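Local coordinates for protein-L-isoaspartate O-methyltransferase beta-aspartate methyltransferase (Plasmodium falciparum, PDB 2PBF) that probably initiates repair of damaged proteins by transferring a methyl group from S-adenosylmethionine to the carboxylate of abnormal L-isoaspartyl residues, at residues D120-N123 with F124-N128. Numbering follows the deposited sequence.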
ATOM      1  N   ASP A 120      -7.396 -16.042   0.410  1.00 36.74           N
ATOM      2  CA  ASP A 120      -8.659 -15.477   0.843  1.00 36.72           C
ATOM      3  C   ASP A 120      -8.650 -13.970   0.835  1.00 35.64           C
ATOM      4  O   ASP A 120      -9.678 -13.354   0.578  1.00 35.71           O
ATOM      5  CB  ASP A 120      -8.992 -15.931   2.261  1.00 37.02           C
ATOM      6  CG  ASP A 120      -9.566 -17.313   2.299  1.00 38.64           C
ATOM      7  OD1 ASP A 120     -10.168 -17.752   1.291  1.00 42.07           O
ATOM      8  OD2 ASP A 120      -9.408 -17.952   3.352  1.00 41.74           O
ATOM      9  N   LEU A 121      -7.504 -13.385   1.172  1.00 35.17           N
ATOM     10  CA  LEU A 121      -7.368 -11.933   1.124  1.00 34.63           C
ATOM     11  C   LEU A 121      -7.229 -11.407  -0.308  1.00 34.61           C
ATOM     12  O   LEU A 121      -7.841 -10.380  -0.639  1.00 35.20           O
ATOM     13  CB  LEU A 121      -6.271 -11.424   2.067  1.00 34.09           C
ATOM     14  CG  LEU A 121      -6.849 -11.438   3.492  1.00 33.21           C
ATOM     15  CD1 LEU A 121      -5.841 -11.898   4.489  1.00 34.08           C
ATOM     16  CD2 LEU A 121      -7.443 -10.086   3.855  1.00 34.10           C
ATOM     17  N   VAL A 122      -6.463 -12.106  -1.152  1.00 34.26           N
ATOM     18  CA  VAL A 122      -6.546 -11.877  -2.609  1.00 33.81           C
ATOM     19  C   VAL A 122      -8.028 -11.820  -3.043  1.00 34.43           C
ATOM     20  O   VAL A 122      -8.500 -10.799  -3.543  1.00 33.18           O
ATOM     21  CB  VAL A 122      -5.823 -12.959  -3.444  1.00 34.14           C
ATOM     22  CG1 VAL A 122      -5.979 -12.660  -4.935  1.00 33.20           C
ATOM     23  CG2 VAL A 122      -4.351 -13.051  -3.073  1.00 31.79           C
ATOM     24  N   ASN A 123      -8.773 -12.908  -2.828  1.00 34.67           N
ATOM     25  CA  ASN A 123     -10.165 -12.909  -3.241  1.00 34.92           C
ATOM     26  C   ASN A 123     -11.018 -11.851  -2.564  1.00 34.50           C
ATOM     27  O   ASN A 123     -11.955 -11.346  -3.168  1.00 34.43           O
ATOM     28  CB  ASN A 123     -10.802 -14.301  -3.112  1.00 35.54           C
ATOM     29  CG  ASN A 123      -9.967 -15.390  -3.769  1.00 36.91           C
ATOM     30  OD1 ASN A 123      -9.596 -15.290  -4.942  1.00 38.02           O
ATOM     31  ND2 ASN A 123      -9.644 -16.429  -3.001  1.00 37.65           N
ATOM     32  N   PHE A 124     -10.718 -11.534  -1.303  1.00 34.42           N
ATOM     33  CA  PHE A 124     -11.421 -10.474  -0.569  1.00 33.44           C
ATOM     34  C   PHE A 124     -11.217  -9.118  -1.243  1.00 32.96           C
ATOM     35  O   PHE A 124     -12.181  -8.358  -1.459  1.00 31.93           O
ATOM     36  CB  PHE A 124     -10.943 -10.436   0.907  1.00 33.61           C
ATOM     37  CG  PHE A 124     -11.504  -9.285   1.714  1.00 34.12           C
ATOM     38  CD1 PHE A 124     -12.832  -9.286   2.129  1.00 34.17           C
ATOM     39  CD2 PHE A 124     -10.692  -8.214   2.081  1.00 31.99           C
ATOM     40  CE1 PHE A 124     -13.348  -8.226   2.888  1.00 33.80           C
ATOM     41  CE2 PHE A 124     -11.199  -7.149   2.833  1.00 32.81           C
ATOM     42  CZ  PHE A 124     -12.528  -7.157   3.236  1.00 32.91           C
ATOM     43  N   SER A 125      -9.957  -8.809  -1.550  1.00 33.12           N
ATOM     44  CA  SER A 125      -9.614  -7.534  -2.201  1.00 32.97           C
ATOM     45  C   SER A 125     -10.231  -7.450  -3.601  1.00 32.60           C
ATOM     46  O   SER A 125     -10.751  -6.409  -3.972  1.00 31.05           O
ATOM     47  CB  SER A 125      -8.098  -7.331  -2.272  1.00 32.56           C
ATOM     48  OG  SER A 125      -7.469  -8.242  -3.152  1.00 32.38           O
ATOM     49  N   LEU A 126     -10.210  -8.567  -4.344  1.00 32.25           N
ATOM     50  CA  LEU A 126     -10.751  -8.566  -5.718  1.00 32.58           C
ATOM     51  C   LEU A 126     -12.265  -8.345  -5.725  1.00 32.42           C
ATOM     52  O   LEU A 126     -12.800  -7.710  -6.635  1.00 32.02           O
ATOM     53  CB  LEU A 126     -10.341  -9.824  -6.511  1.00 32.81           C
ATOM     54  CG  LEU A 126      -8.847 -10.140  -6.682  1.00 32.35           C
ATOM     55  CD1 LEU A 126      -8.636 -11.553  -7.161  1.00 32.73           C
ATOM     56  CD2 LEU A 126      -8.147  -9.178  -7.609  1.00 31.83           C
ATOM     57  N   GLU A 127     -12.939  -8.811  -4.673  1.00 32.99           N
ATOM     58  CA  GLU A 127     -14.378  -8.594  -4.520  1.00 33.92           C
ATOM     59  C   GLU A 127     -14.705  -7.141  -4.167  1.00 33.27           C
ATOM     60  O   GLU A 127     -15.680  -6.595  -4.628  1.00 33.07           O
ATOM     61  CB  GLU A 127     -14.950  -9.537  -3.453  1.00 34.71           C
ATOM     62  CG  GLU A 127     -15.652 -10.751  -4.024  1.00 40.23           C
ATOM     63  CD  GLU A 127     -16.968 -10.395  -4.734  1.00 44.35           C
ATOM     64  OE1 GLU A 127     -16.971 -10.289  -5.982  1.00 46.22           O
ATOM     65  OE2 GLU A 127     -17.999 -10.208  -4.042  1.00 48.06           O
ATOM     66  N   ASN A 128     -13.873  -6.550  -3.312  1.00 33.36           N
ATOM     67  CA  ASN A 128     -13.957  -5.154  -2.920  1.00 32.58           C
ATOM     68  C   ASN A 128     -13.829  -4.271  -4.135  1.00 32.76           C
ATOM     69  O   ASN A 128     -14.564  -3.304  -4.283  1.00 33.70           O
ATOM     70  CB  ASN A 128     -12.814  -4.828  -1.945  1.00 32.82           C
ATOM     71  CG  ASN A 128     -13.001  -5.442  -0.561  1.00 31.35           C
ATOM     72  OD1 ASN A 128     -14.072  -5.948  -0.204  1.00 34.06           O
ATOM     73  ND2 ASN A 128     -11.953  -5.382   0.232  1.00 31.13           N
TER
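Phe124, Ser125, Leu126 and Glu127 each donate their backbone N-H to the carbonyl four residues earlier, at Asp120, Leu121, Val122 and Asn123, in the i+4 to i pattern of an alpha helix. This helix, 119-132, is the crossover of a beta-alpha-beta unit between parallel strands 111-116 and 142-146 in the Rossmann-like methyltransferase fold. Among the rungs, the straightest is Ser125 N to Leu121 O, 2.8 Å with an angle of 167° at the hydrogen. Val122 O takes two donors: Leu126 N, at 2.9 Å, and the hydroxyl OG of Ser125, at 2.8 Å. A chi1 of 68° turns OG back over the preceding turn, and serine suits this buried place because a small side chain can meet its polar need within its own helix while touching Ile144 of strand 142-146. Val122 and Leu126, one turn apart, run side by side in the same direction, with CG1 of Val122 resting 3.6 Å from CD1 of Leu126. Their branched, apolar side chains suit the sheet-facing side, where Val122 is buried, touching strands 111-116 and 142-146 at Glu116 and His146, and Leu126 packs on Ile144. Asp120, by contrast, is exposed, and its OD2 is hydrogen-bonded to His57. Leu121 is buried and its side chain touches S-adenosyl-L-homocysteine, the product left by the methyl donor; a leucine probably gives it an apolar surface. Beside it, Phe124 points the same way, its ring swung alongside by a CG anti to the backbone N (chi1 174°), and both side chains reach Ile55 of strand 53-56. Between the two, CD2 of Leu121 meets CD2 of the Phe124 ring obliquely at 4.1 Å, while Asn128 ND2, itself bonded to Ser91 O, sits 3.2 Å above the plane of that ring, offset toward its rim.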